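Local coordinates for putative rubredoxin reductase (PDB 3FG2), which probably passes electrons from NADH, through its bound FAD, to the ferredoxin that serves the CYP199A2 monooxygenase system, at residues A[1-9]-A[25-33]; A[151-159]-A[322-331]. One frame throughout, in Å; residues are numbered along the deposited sequence.

How the contacts relate
Contacts 1 and 2 touch the one FAD of this reductase at its two ends. Contact 1 (1-9 with 25-33) pairs neighbouring strands of the parallel sheet that receives the adenosine half of FAD. Contact 2 (151-159 with 322-331) comes later in the chain, after contact 1 has closed, and lies by the flavin; it joins helix 152-163, which follows a strand of the second parallel sheet, to the hairpin 319-324/327-333 of the antiparallel C-terminal sheet. Their centres are 35 Å apart, on opposite sides of the chain's centre, and their nearest atoms are about 16 Å apart. The contacts share no sheet or helix; FAD, touched by both, spans the gap.

Contact 1: residues A[1-9]-A[25-33]; sequences NDTVLIAGA and YPGRIALIN. With FAD (flavin-adenine dinucleotide), chain B.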
loop_
_atom_site.group_PDB
_atom_site.type_symbol
_atom_site.label_atom_id
_atom_site.label_comp_id
_atom_site.label_asym_id
_atom_site.label_seq_id
_atom_site.Cartn_x
_atom_site.Cartn_y
_atom_site.Cartn_z
ATOM N N ASN A 1 -16.493 22.121 19.397
ATOM C CA ASN A 1 -17.367 21.631 18.292
ATOM C C ASN A 1 -17.600 20.123 18.412
ATOM O O ASN A 1 -16.913 19.433 19.167
ATOM C CB ASN A 1 -16.731 21.955 16.939
ATOM C CG ASN A 1 -17.708 21.816 15.788
ATOM O OD1 ASN A 1 -17.333 21.932 14.622
ATOM N ND2 ASN A 1 -18.975 21.574 16.113
ATOM N N ASP A 2 -18.563 19.612 17.653
ATOM C CA ASP A 2 -18.905 18.193 17.695
ATOM C C ASP A 2 -18.506 17.443 16.423
ATOM O O ASP A 2 -18.351 16.218 16.427
ATOM C CB ASP A 2 -20.412 18.049 17.907
ATOM C CG ASP A 2 -20.823 16.627 18.190
ATOM O OD1 ASP A 2 -22.027 16.326 18.064
ATOM O OD2 ASP A 2 -19.943 15.816 18.548
ATOM N N THR A 3 -18.348 18.191 15.338
ATOM C CA THR A 3 -17.995 17.630 14.042
ATOM C C THR A 3 -16.620 16.961 13.973
ATOM O O THR A 3 -15.651 17.420 14.583
ATOM C CB THR A 3 -18.067 18.720 12.953
ATOM O OG1 THR A 3 -19.397 19.255 12.905
ATOM C CG2 THR A 3 -17.704 18.149 11.588
ATOM N N VAL A 4 -16.561 15.862 13.224
ATOM C CA VAL A 4 -15.322 15.121 13.014
ATOM C C VAL A 4 -14.962 15.301 11.549
ATOM O O VAL A 4 -15.709 14.889 10.658
ATOM C CB VAL A 4 -15.484 13.610 13.292
ATOM C CG1 VAL A 4 -14.228 12.869 12.847
ATOM C CG2 VAL A 4 -15.733 13.374 14.768
ATOM N N LEU A 5 -13.819 15.926 11.304
ATOM C CA LEU A 5 -13.376 16.172 9.942
ATOM C C LEU A 5 -12.327 15.159 9.505
ATOM O O LEU A 5 -11.305 14.985 10.173
ATOM C CB LEU A 5 -12.807 17.591 9.838
ATOM C CG LEU A 5 -13.565 18.598 8.969
ATOM C CD1 LEU A 5 -15.064 18.470 9.189
ATOM C CD2 LEU A 5 -13.078 20.004 9.299
ATOM N N ILE A 6 -12.589 14.490 8.384
ATOM C CA ILE A 6 -11.657 13.503 7.854
ATOM C C ILE A 6 -11.019 14.050 6.587
ATOM O O ILE A 6 -11.717 14.351 5.611
ATOM C CB ILE A 6 -12.357 12.192 7.489
ATOM C CG1 ILE A 6 -13.210 11.708 8.659
ATOM C CG2 ILE A 6 -11.314 11.148 7.125
ATOM C CD1 ILE A 6 -14.143 10.576 8.288
ATOM N N ALA A 7 -9.693 14.173 6.614
ATOM C CA ALA A 7 -8.917 14.682 5.480
ATOM C C ALA A 7 -8.314 13.519 4.711
ATOM O O ALA A 7 -7.325 12.930 5.144
ATOM C CB ALA A 7 -7.813 15.591 5.979
ATOM N N GLY A 8 -8.902 13.205 3.563
ATOM C CA GLY A 8 -8.422 12.089 2.765
ATOM C C GLY A 8 -9.523 11.048 2.745
ATOM O O GLY A 8 -9.942 10.575 3.802
ATOM N N ALA A 9 -10.002 10.698 1.554
ATOM C CA ALA A 9 -11.084 9.727 1.424
ATOM C C ALA A 9 -10.686 8.454 0.682
ATOM O O ALA A 9 -11.372 8.029 -0.251
ATOM C CB ALA A 9 -12.284 10.373 0.736
ATOM N N TYR A 25 -21.883 7.299 16.178
ATOM C CA TYR A 25 -21.339 8.602 16.555
ATOM C C TYR A 25 -22.437 9.631 16.273
ATOM O O TYR A 25 -22.987 9.677 15.173
ATOM C CB TYR A 25 -20.096 8.935 15.729
ATOM C CG TYR A 25 -19.385 10.175 16.212
ATOM C CD1 TYR A 25 -18.639 10.159 17.391
ATOM C CD2 TYR A 25 -19.483 11.375 15.513
ATOM C CE1 TYR A 25 -18.009 11.310 17.860
ATOM C CE2 TYR A 25 -18.858 12.530 15.973
ATOM C CZ TYR A 25 -18.124 12.492 17.145
ATOM O OH TYR A 25 -17.504 13.636 17.602
ATOM N N PRO A 26 -22.772 10.467 17.264
ATOM C CA PRO A 26 -23.815 11.485 17.106
ATOM C C PRO A 26 -23.430 12.727 16.298
ATOM O O PRO A 26 -24.248 13.267 15.550
ATOM C CB PRO A 26 -24.167 11.826 18.549
ATOM C CG PRO A 26 -22.835 11.733 19.224
ATOM C CD PRO A 26 -22.273 10.442 18.651
ATOM N N GLY A 27 -22.186 13.171 16.453
ATOM C CA GLY A 27 -21.719 14.355 15.752
ATOM C C GLY A 27 -21.753 14.307 14.238
ATOM O O GLY A 27 -22.152 13.304 13.631
ATOM N N ARG A 28 -21.328 15.412 13.632
ATOM C CA ARG A 28 -21.278 15.566 12.179
ATOM C C ARG A 28 -20.006 14.914 11.644
ATOM O O ARG A 28 -18.985 14.878 12.329
ATOM C CB ARG A 28 -21.277 17.056 11.828
ATOM C CG ARG A 28 -21.165 17.382 10.351
ATOM C CD ARG A 28 -20.806 18.854 10.168
ATOM N NE ARG A 28 -20.804 19.268 8.766
ATOM C CZ ARG A 28 -20.339 20.438 8.334
ATOM N NH1 ARG A 28 -19.832 21.314 9.192
ATOM N NH2 ARG A 28 -20.386 20.737 7.045
ATOM N N ILE A 29 -20.069 14.402 10.419
ATOM C CA ILE A 29 -18.910 13.754 9.803
ATOM C C ILE A 29 -18.687 14.231 8.372
ATOM O O ILE A 29 -19.464 13.911 7.468
ATOM C CB ILE A 29 -19.064 12.216 9.783
ATOM C CG1 ILE A 29 -19.232 11.691 11.212
ATOM C CG2 ILE A 29 -17.845 11.584 9.114
ATOM C CD1 ILE A 29 -19.438 10.189 11.300
ATOM N N ALA A 30 -17.613 14.990 8.176
ATOM C CA ALA A 30 -17.272 15.522 6.860
ATOM C C ALA A 30 -16.044 14.813 6.300
ATOM O O ALA A 30 -14.992 14.772 6.938
ATOM C CB ALA A 30 -17.016 17.026 6.957
ATOM N N LEU A 31 -16.184 14.263 5.101
ATOM C CA LEU A 31 -15.098 13.533 4.458
ATOM C C LEU A 31 -14.536 14.331 3.283
ATOM O O LEU A 31 -15.130 14.359 2.212
ATOM C CB LEU A 31 -15.618 12.185 3.946
ATOM C CG LEU A 31 -14.766 10.920 4.087
ATOM C CD1 LEU A 31 -15.260 9.887 3.072
ATOM C CD2 LEU A 31 -13.296 11.228 3.851
ATOM N N ILE A 32 -13.388 14.968 3.482
ATOM C CA ILE A 32 -12.759 15.761 2.425
ATOM C C ILE A 32 -12.084 14.858 1.393
ATOM O O ILE A 32 -11.120 14.157 1.702
ATOM C CB ILE A 32 -11.720 16.713 3.027
ATOM C CG1 ILE A 32 -12.396 17.564 4.101
ATOM C CG2 ILE A 32 -11.104 17.586 1.933
ATOM C CD1 ILE A 32 -11.441 18.183 5.092
ATOM N N ASN A 33 -12.595 14.887 0.166
ATOM C CA ASN A 33 -12.074 14.051 -0.911
ATOM C C ASN A 33 -11.496 14.888 -2.053
ATOM O O ASN A 33 -12.248 15.508 -2.809
ATOM C CB ASN A 33 -13.206 13.149 -1.417
ATOM C CG ASN A 33 -12.763 12.213 -2.513
ATOM O OD1 ASN A 33 -11.597 11.813 -2.569
ATOM N ND2 ASN A 33 -13.701 11.835 -3.387
HETATM P PA FAD B . -5.008 6.210 0.308
HETATM O O1A FAD B . -3.851 6.547 -0.562
HETATM O O2A FAD B . -5.886 5.238 -0.037
HETATM O O5B FAD B . -5.825 7.505 0.167
HETATM C C5B FAD B . -5.321 8.844 0.472
HETATM C C4B FAD B . -6.389 9.794 -0.112
HETATM O O4B FAD B . -6.197 11.109 0.534
HETATM C C3B FAD B . -6.291 10.058 -1.626
HETATM O O3B FAD B . -7.477 9.968 -2.350
HETATM C C2B FAD B . -5.571 11.377 -1.664
HETATM O O2B FAD B . -5.705 12.051 -2.876
HETATM C C1B FAD B . -6.258 12.100 -0.543
HETATM N N9A FAD B . -5.571 13.258 0.033
HETATM C C8A FAD B . -4.221 13.412 0.220
HETATM N N7A FAD B . -3.904 14.582 0.761
HETATM C C5A FAD B . -5.093 15.227 0.937
HETATM C C6A FAD B . -5.419 16.562 1.489
HETATM N N6A FAD B . -4.529 17.417 1.936
HETATM N N1A FAD B . -6.765 16.867 1.506
HETATM C C2A FAD B . -7.730 16.002 1.048
HETATM N N3A FAD B . -7.517 14.769 0.530
HETATM C C4A FAD B . -6.178 14.424 0.495
HETATM N N1 FAD B . -2.474 -2.990 -0.039
HETATM C C2 FAD B . -2.779 -4.258 0.239
HETATM O O2 FAD B . -2.865 -4.645 1.365
HETATM N N3 FAD B . -3.026 -5.223 -0.792
HETATM C C4 FAD B . -2.964 -4.883 -2.132
HETATM O O4 FAD B . -3.186 -5.729 -2.980
HETATM C C4X FAD B . -2.635 -3.496 -2.448
HETATM N N5 FAD B . -2.569 -3.100 -3.743
HETATM C C5X FAD B . -2.263 -1.778 -4.009
HETATM C C6 FAD B . -2.212 -1.378 -5.375
HETATM C C7 FAD B . -1.923 -0.078 -5.738
HETATM C C7M FAD B . -1.880 0.297 -7.207
HETATM C C8 FAD B . -1.658 0.927 -4.702
HETATM C C8M FAD B . -1.338 2.369 -5.027
HETATM C C9 FAD B . -1.702 0.541 -3.346
HETATM C C9A FAD B . -2.004 -0.796 -2.991
HETATM N N10 FAD B . -2.082 -1.261 -1.612
HETATM C C10 FAD B . -2.390 -2.562 -1.331
HETATM C "C1'" FAD B . -1.825 -0.262 -0.545
HETATM C "C2'" FAD B . -3.161 0.401 -0.089
HETATM O "O2'" FAD B . -3.793 0.946 -1.226
HETATM C "C3'" FAD B . -2.825 1.473 0.928
HETATM O "O3'" FAD B . -2.213 0.876 2.066
HETATM C "C4'" FAD B . -4.092 2.195 1.354
HETATM O "O4'" FAD B . -4.738 2.806 0.206
HETATM C "C5'" FAD B . -3.723 3.259 2.358
HETATM O "O5'" FAD B . -5.055 4.014 2.743
HETATM P P FAD B . -5.007 5.484 3.046
HETATM O O1P FAD B . -6.492 5.785 3.393
HETATM O O2P FAD B . -4.087 5.837 4.033
HETATM O O3P FAD B . -4.619 6.239 1.850
HETATM O O HOH W 1 -9.517 11.572 -1.147
#
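The ring of Y25 meets D2 and V4 with its outer end: the D2 carbonyl O lies at the ring edge, in plane, while V4 CG2 comes in obliquely, 3.5 Å from Y25 CE2. Y25 swings its ring away from its own backbone N (chi1 -172°), and its hydroxyl gives a hydrogen bond to D2 O (OH to O 3.0 Å). With a phenylalanine here the D2 carbonyl would probably lose its hydroxyl donor, and the ring end its polar tie to 1-9. The other flat group, the R28 guanidinium, has T3 OG1 at its edge, close to the plane; the same oxygen rests on the extended arginine chain, 3.1 Å from R28 CB. The charge itself is paired with E73.

Between these ends and the cofactor runs a parallel ladder, a worked example of the first two strands of a Rossmann beta-alpha-beta unit. V4 N to R28 O, A30 N to V4 O, I6 N to A30 O and I32 N to I6 O zip it together. V4, I6, I29 and L31 project to one face, where helix 11-22 packs on V4, I6 and I29. On the other face L5 CD1 presses tightly on A30 CB (3.3 Å), with I32 nearby.

The ladder ends at G8, whose N bonds to I32 O (3.0 Å). A side chain on G8 would run into FAD O4B, as expected for a glycine of the GxGxxG pattern, and I32 CG2 lies 3.8 Å from FAD C2A of the adenine. One water takes the A9 N-H (2.9 Å) and also bonds FAD O3B, while N33 ND2 bonds the carbonyl of H37. The chemistry thus changes along the strands: apolar packing and paired amides hold the sheet, while at its C-terminal end backbone and water meet the ribose.

Contact 2: residues A[151-159]-A[322-331]; sequences GFIGLEFAA and SDQGDDKLQI. With FAD (flavin-adenine dinucleotide), chain B; GOL (glycerol), chain C.
Q324 lies across L155 and E156, its CG 3.7 Å from E156 CG and its OE1 3.4 Å from L155 CB. The amide is held from both ends: OE1 accepts from H194, and Q324 NE2 gives a nearly straight bond, in the amide plane, to S322 OG (3.2 Å, 171°). S322 OG donates a hydrogen bond to E156 OE2 at 2.6 Å, on the anti side and tilted out of the carboxylate plane.

E156 runs out extended beyond CG (chi2 -174°), which carries its carboxylate to the strand. E156 OE2 takes a second donor, D323 N at 2.9 Å, from the opposite face of that plane, so two bonds grip one oxygen. OE1 turns to S46 and K47, and K47 bonds FAD, which makes E156 a second-shell residue, itself positioned by the strand; this is reminiscent of the lysine-glutamate pair beside the flavin in glutathione reductase and its relatives. Helix 152-163 follows a GxGxxG-like turn, probably that of the NADH-binding Rossmann domain. Its residues 152-159 run at 30° to strand segment 322-324, part of the edge strand of the C-terminal sheet, whose hairpin closes with a type II' turn from Q324 to D327.

F152, on the first helical turn, has Q324 NE2 at its ring edge. F152 CE1 meets L329 CD1 at 3.8 Å, the side chains crossing at about a right angle, and F152 CZ reaches I331 CD1 at 4.0 Å.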
loop_
_atom_site.group_PDB
_atom_site.type_symbol
_atom_site.label_atom_id
_atom_site.label_comp_id
_atom_site.label_asym_id
_atom_site.label_seq_id
_atom_site.Cartn_x
_atom_site.Cartn_y
_atom_site.Cartn_z
ATOM N N GLY A 151 8.897 -3.508 -6.807
ATOM C CA GLY A 151 8.044 -3.641 -5.644
ATOM C C GLY A 151 6.807 -4.404 -6.074
ATOM O O GLY A 151 6.709 -4.804 -7.240
ATOM N N PHE A 152 5.866 -4.615 -5.156
ATOM C CA PHE A 152 4.643 -5.343 -5.485
ATOM C C PHE A 152 3.942 -4.784 -6.719
ATOM O O PHE A 152 3.661 -5.505 -7.676
ATOM C CB PHE A 152 3.645 -5.301 -4.323
ATOM C CG PHE A 152 4.101 -6.020 -3.097
ATOM C CD1 PHE A 152 4.594 -7.320 -3.178
ATOM C CD2 PHE A 152 4.017 -5.407 -1.848
ATOM C CE1 PHE A 152 4.994 -8.001 -2.038
ATOM C CE2 PHE A 152 4.418 -6.083 -0.698
ATOM C CZ PHE A 152 4.908 -7.385 -0.798
ATOM N N ILE A 153 3.655 -3.488 -6.684
ATOM C CA ILE A 153 2.947 -2.846 -7.778
ATOM C C ILE A 153 3.645 -3.020 -9.119
ATOM O O ILE A 153 3.018 -3.395 -10.105
ATOM C CB ILE A 153 2.741 -1.352 -7.479
ATOM C CG1 ILE A 153 1.934 -1.209 -6.187
ATOM C CG2 ILE A 153 2.012 -0.675 -8.647
ATOM C CD1 ILE A 153 1.797 0.205 -5.693
ATOM N N GLY A 154 4.943 -2.756 -9.153
ATOM C CA GLY A 154 5.682 -2.897 -10.390
ATOM C C GLY A 154 5.552 -4.270 -11.024
ATOM O O GLY A 154 5.391 -4.378 -12.243
ATOM N N LEU A 155 5.621 -5.323 -10.211
ATOM C CA LEU A 155 5.529 -6.683 -10.732
ATOM C C LEU A 155 4.105 -7.060 -11.104
ATOM O O LEU A 155 3.885 -7.771 -12.085
ATOM C CB LEU A 155 6.096 -7.683 -9.722
ATOM C CG LEU A 155 7.606 -7.537 -9.451
ATOM C CD1 LEU A 155 8.060 -8.587 -8.445
ATOM C CD2 LEU A 155 8.385 -7.697 -10.752
ATOM N N GLU A 156 3.136 -6.593 -10.324
ATOM C CA GLU A 156 1.751 -6.890 -10.630
ATOM C C GLU A 156 1.468 -6.289 -12.007
ATOM O O GLU A 156 0.774 -6.892 -12.824
ATOM C CB GLU A 156 0.827 -6.293 -9.561
ATOM C CG GLU A 156 1.085 -6.854 -8.162
ATOM C CD GLU A 156 0.078 -6.392 -7.119
ATOM O OE1 GLU A 156 -0.581 -5.349 -7.326
ATOM O OE2 GLU A 156 -0.045 -7.072 -6.077
ATOM N N PHE A 157 2.034 -5.114 -12.269
ATOM C CA PHE A 157 1.852 -4.456 -13.559
ATOM C C PHE A 157 2.611 -5.206 -14.649
ATOM O O PHE A 157 2.053 -5.537 -15.695
ATOM C CB PHE A 157 2.360 -3.009 -13.521
ATOM C CG PHE A 157 2.526 -2.401 -14.888
ATOM C CD1 PHE A 157 1.416 -2.022 -15.637
ATOM C CD2 PHE A 157 3.793 -2.282 -15.461
ATOM C CE1 PHE A 157 1.561 -1.540 -16.934
ATOM C CE2 PHE A 157 3.951 -1.804 -16.757
ATOM C CZ PHE A 157 2.832 -1.433 -17.499
ATOM N N ALA A 158 3.887 -5.471 -14.396
ATOM C CA ALA A 158 4.731 -6.159 -15.363
ATOM C C ALA A 158 4.118 -7.431 -15.942
ATOM O O ALA A 158 4.206 -7.677 -17.142
ATOM C CB ALA A 158 6.072 -6.480 -14.739
ATOM N N ALA A 159 3.516 -8.251 -15.092
ATOM C CA ALA A 159 2.917 -9.486 -15.567
ATOM C C ALA A 159 1.776 -9.180 -16.536
ATOM O O ALA A 159 1.658 -9.803 -17.592
ATOM C CB ALA A 159 2.410 -10.309 -14.392
ATOM N N SER A 322 -0.382 -9.806 -2.577
ATOM C CA SER A 322 -0.010 -9.303 -3.892
ATOM C C SER A 322 -0.446 -10.337 -4.922
ATOM O O SER A 322 -0.305 -11.541 -4.694
ATOM C CB SER A 322 1.509 -9.094 -3.959
ATOM O OG SER A 322 1.892 -8.473 -5.170
ATOM N N ASP A 323 -0.980 -9.867 -6.046
ATOM C CA ASP A 323 -1.447 -10.759 -7.110
ATOM C C ASP A 323 -0.589 -10.534 -8.349
ATOM O O ASP A 323 -0.767 -9.546 -9.063
ATOM C CB ASP A 323 -2.921 -10.468 -7.453
ATOM C CG ASP A 323 -3.868 -10.706 -6.274
ATOM O OD1 ASP A 323 -5.083 -10.430 -6.417
ATOM O OD2 ASP A 323 -3.403 -11.164 -5.210
ATOM N N GLN A 324 0.342 -11.443 -8.611
ATOM C CA GLN A 324 1.217 -11.294 -9.768
ATOM C C GLN A 324 0.978 -12.409 -10.768
ATOM O O GLN A 324 1.296 -13.578 -10.508
ATOM C CB GLN A 324 2.685 -11.266 -9.313
ATOM C CG GLN A 324 3.033 -10.044 -8.444
ATOM C CD GLN A 324 4.417 -10.137 -7.810
ATOM O OE1 GLN A 324 5.345 -10.686 -8.406
ATOM N NE2 GLN A 324 4.563 -9.584 -6.602
ATOM N N GLY A 325 0.414 -12.040 -11.914
ATOM C CA GLY A 325 0.122 -13.022 -12.941
ATOM C C GLY A 325 -0.914 -13.999 -12.411
ATOM O O GLY A 325 -2.005 -13.598 -12.012
ATOM N N ASP A 326 -0.578 -15.282 -12.387
ATOM C CA ASP A 326 -1.515 -16.272 -11.883
ATOM C C ASP A 326 -1.210 -16.684 -10.449
ATOM O O ASP A 326 -1.923 -17.498 -9.876
ATOM C CB ASP A 326 -1.518 -17.506 -12.786
ATOM C CG ASP A 326 -1.991 -17.190 -14.185
ATOM O OD1 ASP A 326 -2.927 -16.371 -14.315
ATOM O OD2 ASP A 326 -1.444 -17.760 -15.151
ATOM N N ASP A 327 -0.155 -16.115 -9.873
ATOM C CA ASP A 327 0.244 -16.447 -8.505
ATOM C C ASP A 327 -0.298 -15.460 -7.482
ATOM O O ASP A 327 -0.430 -14.267 -7.763
ATOM C CB ASP A 327 1.775 -16.485 -8.375
ATOM C CG ASP A 327 2.409 -17.637 -9.135
ATOM O OD1 ASP A 327 2.052 -18.804 -8.869
ATOM O OD2 ASP A 327 3.277 -17.372 -9.995
ATOM N N LYS A 328 -0.610 -15.970 -6.294
ATOM C CA LYS A 328 -1.115 -15.150 -5.199
ATOM C C LYS A 328 -0.107 -15.220 -4.064
ATOM O O LYS A 328 0.339 -16.307 -3.691
ATOM C CB LYS A 328 -2.464 -15.673 -4.708
ATOM C CG LYS A 328 -2.870 -15.147 -3.327
ATOM C CD LYS A 328 -3.370 -13.706 -3.353
ATOM C CE LYS A 328 -4.839 -13.648 -3.774
ATOM N NZ LYS A 328 -5.397 -12.260 -3.735
ATOM N N LEU A 329 0.254 -14.059 -3.525
ATOM C CA LEU A 329 1.207 -13.982 -2.430
ATOM C C LEU A 329 0.493 -13.401 -1.223
ATOM O O LEU A 329 -0.121 -12.334 -1.304
ATOM C CB LEU A 329 2.371 -13.058 -2.795
ATOM C CG LEU A 329 3.723 -13.165 -2.064
ATOM C CD1 LEU A 329 4.392 -11.796 -2.063
ATOM C CD2 LEU A 329 3.561 -13.652 -0.649
ATOM N N GLN A 330 0.567 -14.103 -0.104
ATOM C CA GLN A 330 -0.043 -13.622 1.119
ATOM C C GLN A 330 1.019 -13.597 2.207
ATOM O O GLN A 330 1.783 -14.551 2.371
ATOM C CB GLN A 330 -1.206 -14.518 1.538
ATOM C CG GLN A 330 -2.422 -14.393 0.654
ATOM C CD GLN A 330 -3.434 -15.461 0.961
ATOM O OE1 GLN A 330 -3.156 -16.650 0.813
ATOM N NE2 GLN A 330 -4.614 -15.051 1.400
ATOM N N ILE A 331 1.071 -12.496 2.943
ATOM C CA ILE A 331 2.046 -12.355 4.006
ATOM C C ILE A 331 1.338 -11.962 5.279
ATOM O O ILE A 331 0.492 -11.075 5.257
ATOM C CB ILE A 331 3.059 -11.235 3.714
ATOM C CG1 ILE A 331 3.692 -11.427 2.338
ATOM C CG2 ILE A 331 4.139 -11.229 4.792
ATOM C CD1 ILE A 331 4.628 -10.289 1.934
HETATM P PA FAD B . -5.008 6.210 0.308
HETATM O O1A FAD B . -3.851 6.547 -0.562
HETATM O O2A FAD B . -5.886 5.238 -0.037
HETATM O O5B FAD B . -5.825 7.505 0.167
HETATM C C5B FAD B . -5.321 8.844 0.472
HETATM C C4B FAD B . -6.389 9.794 -0.112
HETATM O O4B FAD B . -6.197 11.109 0.534
HETATM C C3B FAD B . -6.291 10.058 -1.626
HETATM O O3B FAD B . -7.477 9.968 -2.350
HETATM C C2B FAD B . -5.571 11.377 -1.664
HETATM O O2B FAD B . -5.705 12.051 -2.876
HETATM C C1B FAD B . -6.258 12.100 -0.543
HETATM N N9A FAD B . -5.571 13.258 0.033
HETATM C C8A FAD B . -4.221 13.412 0.220
HETATM N N7A FAD B . -3.904 14.582 0.761
HETATM C C5A FAD B . -5.093 15.227 0.937
HETATM C C6A FAD B . -5.419 16.562 1.489
HETATM N N6A FAD B . -4.529 17.417 1.936
HETATM N N1A FAD B . -6.765 16.867 1.506
HETATM C C2A FAD B . -7.730 16.002 1.048
HETATM N N3A FAD B . -7.517 14.769 0.530
HETATM C C4A FAD B . -6.178 14.424 0.495
HETATM N N1 FAD B . -2.474 -2.990 -0.039
HETATM C C2 FAD B . -2.779 -4.258 0.239
HETATM O O2 FAD B . -2.865 -4.645 1.365
HETATM N N3 FAD B . -3.026 -5.223 -0.792
HETATM C C4 FAD B . -2.964 -4.883 -2.132
HETATM O O4 FAD B . -3.186 -5.729 -2.980
HETATM C C4X FAD B . -2.635 -3.496 -2.448
HETATM N N5 FAD B . -2.569 -3.100 -3.743
HETATM C C5X FAD B . -2.263 -1.778 -4.009
HETATM C C6 FAD B . -2.212 -1.378 -5.375
HETATM C C7 FAD B . -1.923 -0.078 -5.738
HETATM C C7M FAD B . -1.880 0.297 -7.207
HETATM C C8 FAD B . -1.658 0.927 -4.702
HETATM C C8M FAD B . -1.338 2.369 -5.027
HETATM C C9 FAD B . -1.702 0.541 -3.346
HETATM C C9A FAD B . -2.004 -0.796 -2.991
HETATM N N10 FAD B . -2.082 -1.261 -1.612
HETATM C C10 FAD B . -2.390 -2.562 -1.331
HETATM C "C1'" FAD B . -1.825 -0.262 -0.545
HETATM C "C2'" FAD B . -3.161 0.401 -0.089
HETATM O "O2'" FAD B . -3.793 0.946 -1.226
HETATM C "C3'" FAD B . -2.825 1.473 0.928
HETATM O "O3'" FAD B . -2.213 0.876 2.066
HETATM C "C4'" FAD B . -4.092 2.195 1.354
HETATM O "O4'" FAD B . -4.738 2.806 0.206
HETATM C "C5'" FAD B . -3.723 3.259 2.358
HETATM O "O5'" FAD B . -5.055 4.014 2.743
HETATM P P FAD B . -5.007 5.484 3.046
HETATM O O1P FAD B . -6.492 5.785 3.393
HETATM O O2P FAD B . -4.087 5.837 4.033
HETATM O O3P FAD B . -4.619 6.239 1.850
HETATM C C1 GOL C . -1.180 -9.419 -12.342
HETATM O O1 GOL C . -1.582 -8.095 -12.008
HETATM C C2 GOL C . -2.202 -10.476 -11.753
HETATM O O2 GOL C . -2.752 -11.224 -12.851
HETATM C C3 GOL C . -3.379 -9.815 -10.951
HETATM O O3 GOL C . -4.418 -9.251 -11.766
#